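Side-chain contacts in Lactamase_B domain-containing protein (Bacillus lehensis G1, PDB 7EV5), which is a dizinc enzyme of the metallo-beta-lactamase fold that probably works as a hydrolase with dual activity, of the B3 metallo-beta-lactamase and glyoxalase II kinds: residues M1-P6 / I37-R42; H56-G61 / S148-F153. All blocks are in the same frame, centred on the assembly; numbering follows the deposited sequence.

Interaction 1: residues M1-P6 / I37-R42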
ATOM      1  N   MET A   1      11.922 -11.764  -3.158  1.00 19.25           N
ATOM      2  CA  MET A   1      12.572 -10.508  -3.512  1.00 19.47           C
ATOM      3  C   MET A   1      11.885  -9.304  -2.864  1.00 14.39           C
ATOM      4  O   MET A   1      11.992  -8.188  -3.349  1.00 13.53           O
ATOM      5  CB  MET A   1      12.621 -10.336  -5.034  1.00 22.62           C
ATOM      6  CG  MET A   1      13.403 -11.428  -5.760  1.00 20.10           C
ATOM      7  SD  MET A   1      15.123 -11.541  -5.236  1.00 24.47           S
ATOM      8  CE  MET A   1      15.790 -10.028  -5.927  1.00 24.91           C
ATOM      9  N   PHE A   2      11.177  -9.529  -1.763  1.00 13.42           N
ATOM     10  CA  PHE A   2      10.612  -8.420  -1.014  1.00 12.07           C
ATOM     11  C   PHE A   2      10.619  -8.760   0.464  1.00 13.17           C
ATOM     12  O   PHE A   2      10.702  -9.930   0.857  1.00 13.88           O
ATOM     13  CB  PHE A   2       9.189  -8.036  -1.477  1.00 14.70           C
ATOM     14  CG  PHE A   2       8.123  -9.009  -1.055  1.00 13.19           C
ATOM     15  CD1 PHE A   2       7.407  -8.811   0.117  1.00 18.23           C
ATOM     16  CD2 PHE A   2       7.817 -10.105  -1.845  1.00 16.84           C
ATOM     17  CE1 PHE A   2       6.421  -9.708   0.510  1.00 18.02           C
ATOM     18  CE2 PHE A   2       6.830 -11.003  -1.459  1.00 19.17           C
ATOM     19  CZ  PHE A   2       6.132 -10.802  -0.283  1.00 17.77           C
ATOM     20  N   LYS A   3      10.528  -7.714   1.281  1.00 12.31           N
ATOM     21  CA  LYS A   3      10.387  -7.859   2.721  1.00 12.40           C
ATOM     22  C   LYS A   3       9.119  -7.170   3.202  1.00 10.61           C
ATOM     23  O   LYS A   3       8.832  -6.034   2.809  1.00 11.85           O
ATOM     24  CB  LYS A   3      11.596  -7.310   3.478  1.00 13.66           C
ATOM     25  CG  LYS A   3      11.580  -7.744   4.937  1.00 16.36           C
ATOM     26  CD  LYS A   3      12.853  -7.415   5.686  1.00 24.24           C
ATOM     27  CE  LYS A   3      12.958  -8.286   6.938  1.00 25.16           C
ATOM     28  NZ  LYS A   3      13.876  -7.696   7.952  1.00 33.07           N
ATOM     29  N   GLN A   4       8.381  -7.869   4.054  1.00 12.24           N
ATOM     30  CA  GLN A   4       7.272  -7.310   4.812  1.00 12.68           C
ATOM     31  C   GLN A   4       7.826  -6.716   6.100  1.00 12.83           C
ATOM     32  O   GLN A   4       8.499  -7.415   6.872  1.00 14.29           O
ATOM     33  CB  GLN A   4       6.287  -8.426   5.137  1.00 13.47           C
ATOM     34  CG  GLN A   4       5.062  -8.001   5.934  1.00 14.55           C
ATOM     35  CD  GLN A   4       4.173  -9.180   6.234  1.00 19.42           C
ATOM     36  OE1 GLN A   4       4.631 -10.187   6.762  1.00 23.44           O
ATOM     37  NE2 GLN A   4       2.907  -9.082   5.864  1.00 16.13           N
ATOM     38  N   ILE A   5       7.552  -5.434   6.327  1.00 11.34           N
ATOM     39  CA  ILE A   5       8.105  -4.697   7.464  1.00 13.31           C
ATOM     40  C   ILE A   5       6.973  -4.010   8.217  1.00 12.26           C
ATOM     41  O   ILE A   5       6.564  -2.898   7.846  1.00 12.04           O
ATOM     42  CB  ILE A   5       9.185  -3.700   7.006  1.00 13.82           C
ATOM     43  CG1 ILE A   5      10.257  -4.418   6.172  1.00 13.37           C
ATOM     44  CG2 ILE A   5       9.815  -3.004   8.207  1.00 15.10           C
ATOM     45  CD1 ILE A   5      11.360  -3.525   5.633  1.00 17.02           C
ATOM     46  N   PRO A   6       6.433  -4.621   9.273  1.00 12.28           N
ATOM     47  CA  PRO A   6       5.416  -3.929  10.072  1.00 11.22           C
ATOM     48  C   PRO A   6       6.042  -2.754  10.804  1.00 13.79           C
ATOM     49  O   PRO A   6       7.147  -2.863  11.340  1.00 15.97           O
ATOM     50  CB  PRO A   6       4.946  -5.005  11.062  1.00 14.06           C
ATOM     51  CG  PRO A   6       5.388  -6.299  10.480  1.00 22.33           C
ATOM     52  CD  PRO A   6       6.623  -6.018   9.691  1.00 15.21           C
ATOM     53  N   ILE A  37      14.434   3.282   7.498  1.00 12.24           N
ATOM     54  CA  ILE A  37      15.560   3.949   6.837  1.00 12.26           C
ATOM     55  C   ILE A  37      16.872   3.248   7.164  1.00 14.21           C
ATOM     56  O   ILE A  37      17.682   2.971   6.269  1.00 16.11           O
ATOM     57  CB  ILE A  37      15.605   5.444   7.210  1.00 15.87           C
ATOM     58  CG1 ILE A  37      14.459   6.197   6.531  1.00 17.20           C
ATOM     59  CG2 ILE A  37      16.947   6.064   6.806  1.00 19.22           C
ATOM     60  CD1 ILE A  37      14.156   7.536   7.177  1.00 18.82           C
ATOM     61  N   THR A  38      17.099   2.945   8.448  1.00 14.16           N
ATOM     62  CA  THR A  38      18.355   2.297   8.823  1.00 15.10           C
ATOM     63  C   THR A  38      18.455   0.887   8.255  1.00 15.61           C
ATOM     64  O   THR A  38      19.554   0.454   7.895  1.00 15.02           O
ATOM     65  CB  THR A  38      18.591   2.323  10.339  1.00 16.36           C
ATOM     66  OG1 THR A  38      17.539   1.630  11.015  1.00 16.93           O
ATOM     67  CG2 THR A  38      18.684   3.761  10.858  1.00 19.37           C
ATOM     68  N   TRP A  39      17.333   0.158   8.147  1.00 14.55           N
ATOM     69  CA  TRP A  39      17.383  -1.154   7.504  1.00 12.98           C
ATOM     70  C   TRP A  39      17.807  -1.035   6.048  1.00 14.22           C
ATOM     71  O   TRP A  39      18.681  -1.777   5.581  1.00 15.10           O
ATOM     72  CB  TRP A  39      16.041  -1.879   7.608  1.00 16.03           C
ATOM     73  CG  TRP A  39      16.051  -3.232   6.935  1.00 13.52           C
ATOM     74  CD1 TRP A  39      16.532  -4.387   7.455  1.00 14.22           C
ATOM     75  CD2 TRP A  39      15.584  -3.551   5.616  1.00 13.89           C
ATOM     76  NE1 TRP A  39      16.381  -5.415   6.556  1.00 19.20           N
ATOM     77  CE2 TRP A  39      15.806  -4.924   5.414  1.00 16.79           C
ATOM     78  CE3 TRP A  39      14.999  -2.809   4.586  1.00 14.16           C
ATOM     79  CZ2 TRP A  39      15.459  -5.575   4.230  1.00 17.28           C
ATOM     80  CZ3 TRP A  39      14.653  -3.458   3.409  1.00 18.77           C
ATOM     81  CH2 TRP A  39      14.885  -4.826   3.243  1.00 15.70           C
ATOM     82  N   LEU A  40      17.195  -0.103   5.312  1.00 14.73           N
ATOM     83  CA  LEU A  40      17.572   0.101   3.917  1.00 15.61           C
ATOM     84  C   LEU A  40      19.060   0.401   3.791  1.00 15.50           C
ATOM     85  O   LEU A  40      19.732  -0.111   2.887  1.00 14.21           O
ATOM     86  CB  LEU A  40      16.752   1.246   3.318  1.00 14.67           C
ATOM     87  CG  LEU A  40      15.267   0.959   3.088  1.00 11.81           C
ATOM     88  CD1 LEU A  40      14.504   2.260   2.994  1.00 13.76           C
ATOM     89  CD2 LEU A  40      15.074   0.111   1.835  1.00 13.79           C
ATOM     90  N   LYS A  41      19.585   1.225   4.691  1.00 15.65           N
ATOM     91  CA  LYS A  41      20.999   1.593   4.630  1.00 15.74           C
ATOM     92  C   LYS A  41      21.902   0.431   5.024  1.00 19.14           C
ATOM     93  O   LYS A  41      22.952   0.222   4.402  1.00 18.34           O
ATOM     94  CB  LYS A  41      21.257   2.823   5.495  1.00 17.49           C
ATOM     95  CG  LYS A  41      20.566   4.058   4.954  1.00 21.42           C
ATOM     96  CD  LYS A  41      21.075   5.330   5.589  1.00 32.43           C
ATOM     97  CE  LYS A  41      20.643   6.545   4.781  1.00 31.24           C
ATOM     98  NZ  LYS A  41      21.391   6.675   3.500  1.00 35.86           N
ATOM     99  N   ARG A  42      21.525  -0.336   6.049  1.00 17.77           N
ATOM    100  CA  ARG A  42      22.325  -1.502   6.416  1.00 18.75           C
ATOM    101  C   ARG A  42      22.410  -2.494   5.265  1.00 20.60           C
ATOM    102  O   ARG A  42      23.453  -3.125   5.050  1.00 19.16           O
ATOM    103  CB  ARG A  42      21.743  -2.179   7.658  1.00 18.29           C
ATOM    104  CG  ARG A  42      21.945  -1.391   8.937  1.00 17.77           C
ATOM    105  CD  ARG A  42      21.622  -2.202  10.179  1.00 16.52           C
ATOM    106  NE  ARG A  42      20.289  -2.801  10.147  1.00 19.27           N
ATOM    107  CZ  ARG A  42      19.181  -2.197  10.573  1.00 17.25           C
ATOM    108  NH1 ARG A  42      19.231  -0.964  11.064  1.00 16.41           N
ATOM    109  NH2 ARG A  42      18.019  -2.836  10.511  1.00 20.70           N
TER

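Interaction 2: residues H56-G61 / S148-F153. With ZN (zinc ion), chain C; ZN (zinc ion), chain B.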
ATOM      1  N   HIS A  56      -4.317   6.656   4.150  1.00  8.43           N
ATOM      2  CA  HIS A  56      -4.623   6.607   5.574  1.00  8.96           C
ATOM      3  C   HIS A  56      -3.350   6.820   6.383  1.00  9.43           C
ATOM      4  O   HIS A  56      -2.251   6.423   5.978  1.00  9.72           O
ATOM      5  CB  HIS A  56      -5.245   5.262   5.951  1.00  9.07           C
ATOM      6  CG  HIS A  56      -6.707   5.180   5.670  1.00  9.84           C
ATOM      7  ND1 HIS A  56      -7.344   3.987   5.417  1.00  9.80           N
ATOM      8  CD2 HIS A  56      -7.662   6.137   5.610  1.00 12.47           C
ATOM      9  CE1 HIS A  56      -8.630   4.207   5.219  1.00  9.24           C
ATOM     10  NE2 HIS A  56      -8.848   5.504   5.323  1.00 11.50           N
ATOM     11  N   PHE A  57      -3.521   7.446   7.552  1.00  9.07           N
ATOM     12  CA  PHE A  57      -2.378   7.862   8.370  1.00  9.97           C
ATOM     13  C   PHE A  57      -1.412   6.711   8.658  1.00  9.55           C
ATOM     14  O   PHE A  57      -0.196   6.924   8.755  1.00 10.89           O
ATOM     15  CB  PHE A  57      -2.875   8.482   9.685  1.00 11.35           C
ATOM     16  CG  PHE A  57      -3.429   7.469  10.659  1.00 10.68           C
ATOM     17  CD1 PHE A  57      -2.632   6.934  11.673  1.00 12.74           C
ATOM     18  CD2 PHE A  57      -4.743   7.035  10.547  1.00 12.44           C
ATOM     19  CE1 PHE A  57      -3.147   5.997  12.555  1.00 14.60           C
ATOM     20  CE2 PHE A  57      -5.264   6.094  11.426  1.00 13.59           C
ATOM     21  CZ  PHE A  57      -4.463   5.570  12.432  1.00 14.09           C
ATOM     22  N   ASP A  58      -1.930   5.495   8.846  1.00  8.41           N
ATOM     23  CA  ASP A  58      -1.087   4.374   9.235  1.00  9.55           C
ATOM     24  C   ASP A  58      -0.223   3.868   8.092  1.00 10.89           C
ATOM     25  O   ASP A  58       0.629   3.003   8.311  1.00 10.16           O
ATOM     26  CB  ASP A  58      -1.934   3.246   9.850  1.00 10.12           C
ATOM     27  CG  ASP A  58      -3.000   2.714   8.900  1.00  8.82           C
ATOM     28  OD1 ASP A  58      -3.841   3.524   8.441  1.00 12.33           O
ATOM     29  OD2 ASP A  58      -2.992   1.482   8.654  1.00 10.05           O
ATOM     30  N   HIS A  59      -0.412   4.400   6.887  1.00  8.89           N
ATOM     31  CA  HIS A  59       0.401   4.046   5.735  1.00  8.01           C
ATOM     32  C   HIS A  59       1.368   5.141   5.315  1.00  8.58           C
ATOM     33  O   HIS A  59       2.153   4.918   4.384  1.00  8.71           O
ATOM     34  CB  HIS A  59      -0.504   3.646   4.553  1.00  9.78           C
ATOM     35  CG  HIS A  59      -1.355   2.453   4.858  1.00  8.62           C
ATOM     36  ND1 HIS A  59      -1.167   1.217   4.275  1.00  8.18           N
ATOM     37  CD2 HIS A  59      -2.361   2.302   5.746  1.00  9.18           C
ATOM     38  CE1 HIS A  59      -2.034   0.358   4.787  1.00  8.53           C
ATOM     39  NE2 HIS A  59      -2.761   0.988   5.694  1.00  7.89           N
ATOM     40  N   ILE A  60       1.356   6.305   5.975  1.00  9.35           N
ATOM     41  CA  ILE A  60       2.066   7.484   5.482  1.00  9.40           C
ATOM     42  C   ILE A  60       2.955   8.148   6.521  1.00 13.01           C
ATOM     43  O   ILE A  60       3.624   9.135   6.199  1.00 11.70           O
ATOM     44  CB  ILE A  60       1.120   8.533   4.870  1.00  8.50           C
ATOM     45  CG1 ILE A  60       0.274   9.160   5.988  1.00 10.71           C
ATOM     46  CG2 ILE A  60       0.275   7.906   3.762  1.00 11.40           C
ATOM     47  CD1 ILE A  60      -0.513  10.378   5.557  1.00 12.40           C
ATOM     48  N   GLY A  61       2.984   7.656   7.758  1.00 11.62           N
ATOM     49  CA  GLY A  61       3.658   8.394   8.819  1.00 11.68           C
ATOM     50  C   GLY A  61       5.151   8.556   8.623  1.00 12.79           C
ATOM     51  O   GLY A  61       5.742   9.505   9.143  1.00 14.24           O
ATOM     52  N   SER A 148      -1.611  -4.784  -2.328  1.00  9.04           N
ATOM     53  CA  SER A 148      -3.006  -4.366  -2.452  1.00  9.86           C
ATOM     54  C   SER A 148      -3.525  -3.571  -1.256  1.00  8.85           C
ATOM     55  O   SER A 148      -4.736  -3.365  -1.142  1.00  9.08           O
ATOM     56  CB  SER A 148      -3.902  -5.579  -2.719  1.00  9.05           C
ATOM     57  OG  SER A 148      -3.563  -6.673  -1.873  1.00 10.85           O
ATOM     58  N   GLY A 149      -2.651  -3.128  -0.361  1.00  8.68           N
ATOM     59  CA  GLY A 149      -3.120  -2.299   0.737  1.00  8.88           C
ATOM     60  C   GLY A 149      -4.173  -2.997   1.577  1.00  9.47           C
ATOM     61  O   GLY A 149      -4.019  -4.156   1.976  1.00  9.77           O
ATOM     62  N   ASP A 150      -5.263  -2.281   1.864  1.00  8.56           N
ATOM     63  CA  ASP A 150      -6.234  -2.721   2.858  1.00  9.72           C
ATOM     64  C   ASP A 150      -7.508  -3.269   2.232  1.00 10.83           C
ATOM     65  O   ASP A 150      -8.565  -3.219   2.854  1.00 12.35           O
ATOM     66  CB  ASP A 150      -6.542  -1.598   3.852  1.00  9.53           C
ATOM     67  CG  ASP A 150      -5.362  -1.266   4.756  1.00  9.27           C
ATOM     68  OD1 ASP A 150      -4.281  -1.864   4.586  1.00 10.02           O
ATOM     69  OD2 ASP A 150      -5.523  -0.372   5.615  1.00  9.54           O
ATOM     70  N   VAL A 151      -7.419  -3.829   1.029  1.00 11.77           N
ATOM     71  CA  VAL A 151      -8.603  -4.395   0.391  1.00 11.65           C
ATOM     72  C   VAL A 151      -8.888  -5.799   0.913  1.00 12.48           C
ATOM     73  O   VAL A 151     -10.019  -6.120   1.304  1.00 12.80           O
ATOM     74  CB  VAL A 151      -8.409  -4.373  -1.136  1.00 12.66           C
ATOM     75  CG1 VAL A 151      -9.517  -5.134  -1.824  1.00 16.78           C
ATOM     76  CG2 VAL A 151      -8.367  -2.931  -1.636  1.00 13.12           C
ATOM     77  N   LEU A 152      -7.868  -6.653   0.920  1.00 12.69           N
ATOM     78  CA  LEU A 152      -8.010  -8.081   1.180  1.00 12.28           C
ATOM     79  C   LEU A 152      -6.910  -8.498   2.139  1.00 12.77           C
ATOM     80  O   LEU A 152      -5.729  -8.257   1.870  1.00 12.78           O
ATOM     81  CB  LEU A 152      -7.877  -8.875  -0.127  1.00 12.10           C
ATOM     82  CG  LEU A 152      -7.896 -10.401  -0.038  1.00 12.55           C
ATOM     83  CD1 LEU A 152      -9.225 -10.903   0.526  1.00 15.52           C
ATOM     84  CD2 LEU A 152      -7.599 -11.033  -1.386  1.00 15.09           C
ATOM     85  N   PHE A 153      -7.285  -9.123   3.251  1.00 12.38           N
ATOM     86  CA  PHE A 153      -6.316  -9.618   4.213  1.00 13.04           C
ATOM     87  C   PHE A 153      -6.430 -11.129   4.286  1.00 13.78           C
ATOM     88  O   PHE A 153      -7.342 -11.738   3.720  1.00 14.95           O
ATOM     89  CB  PHE A 153      -6.598  -9.059   5.611  1.00 13.18           C
ATOM     90  CG  PHE A 153      -6.688  -7.557   5.669  1.00 10.37           C
ATOM     91  CD1 PHE A 153      -5.592  -6.762   5.347  1.00 10.46           C
ATOM     92  CD2 PHE A 153      -7.857  -6.933   6.083  1.00 11.32           C
ATOM     93  CE1 PHE A 153      -5.674  -5.368   5.425  1.00 10.74           C
ATOM     94  CE2 PHE A 153      -7.945  -5.545   6.162  1.00 12.86           C
ATOM     95  CZ  PHE A 153      -6.851  -4.756   5.827  1.00 11.10           C
TER
HETATM   96 ZN    ZN C 302      -4.193   0.321   7.009  1.00 11.60          ZN
HETATM   97 ZN    ZN B 301      -6.482   2.055   5.355  1.00 11.09          ZN
HETATM   98  O   HOH W   1      -5.520   1.819   7.019  1.00 11.56           O

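Interaction 1: residues M1-P6 / I37-R42
Ile5 and Lys3, two residues apart on the strand, both reach the indole of Trp39 on the helix, and this one ring carries the whole contact. Trp39 CG lies anti to the backbone N (chi1 179°), which swings the indole off the helix toward the strand. Ile5 sends only the tip of its longer branch: CD1 sits over one face of the ring, 4.1 Å from the centroid of its six-membered part and 21° off the normal, a CH-pi contact shifted toward CE3. Lys3 comes obliquely to the other end of the benzo ring; its extended chain carries CD to 3.5 Å from Trp39 CZ2 and ends with NZ 3.7 Å from Trp39 NE1, close but with no hydrogen bond between them. In the fold, strand 2-7 is an outermost strand of the N-terminal mixed sheet, and helix 33-42 is the crossover of the beta-alpha-beta unit formed by strands 23-27 and 46-51; Trp39 bridges from that helix to the sheet edge, packing also on Val16 of strand 12-18 and on Leu45. Arg42 folds back along the helix to bring NH2 into the plane of the indole at its edge, 3.7 Å from Trp39 CD1. The guanidinium covers Thr38 O with one face, while its NH1 makes a weak hydrogen bond of 3.1 Å to Thr38 OG1, whose hydroxyl is also hydrogen-bonded to Glu34 O.

Interaction 2: residues H56-G61 / S148-F153
His59 and Asp150 share the same first torsion, chi1 -61° and -68°, each with CG anti to its own carbonyl carbon, and from opposite directions the two side chains converge on the zinc ion of chain C. Asp58, by contrast, tucks CG between its backbone N and carbonyl carbon, which turns its carboxylate to the same metal. No hydrogen bond spans the segments; the metal joins them through His59 NE2 at 2.1 Å, Asp150 OD2 at 2.0 Å and Asp58 OD2 at 2.3 Å, with His191 as a further ligand. The imidazole and the Asp150 carboxylate are inclined at 64°. Asp150 OD2 also reaches the zinc ion of chain B, at a long 2.6 Å, so this single oxygen bridges the pair. The second bridge is a water, 2.0 Å from zinc C and 1.9 Å from zinc B, donating a hydrogen bond of 2.8 Å to Asp58 OD1; in this family such a bridging species is usually taken as the nucleophile. His56 ND1 holds zinc B alongside His54 and His131. The run His54, His56, Asp58, His59 is the HxHxDH signature of the superfamily. Second-shell hydrogen bonds orient two of these ligands: His59 ND1 to Asp28 OD2, and Asp58 OD2, itself on the zinc, to Thr12 OG1. Asp150 itself rides on a type II' turn from Ser148 to Val151, its carboxylate carbon facing the edge of the Phe153 ring. Around the site, segment 56-61 links strand 46-51 to helix 63-70 and packs Phe57 on helix 92-96, while segment 148-153 runs from the end of strand 145-149 into the short strand 152-153, setting Val151 against helix 167-178 and Leu152 against Val187 of strand 186-189.

How the interactions relate
From the N terminus, strand 2-7 starts the chain, which runs through strands 12-18 and 23-27 before helix 33-42 returns to that first strand; interaction 1 closes a loop of 30 residues within the N-terminal half of the fold, between the first sheet and a helix packed on it. Strand 46-51 then carries the chain to the zinc-binding loop, where interaction 2 opens. It closes 86 residues later, after the chain has crossed to the second sheet and reached the end of strand 145-149. The two contacts are therefore in series, neither nested nor crossed. Their centres lie about 17 Å apart and their nearest atoms about 8 Å, so they do not touch: one ties a helix to a sheet edge at the surface, the other joins both halves of the fold at the dizinc centre.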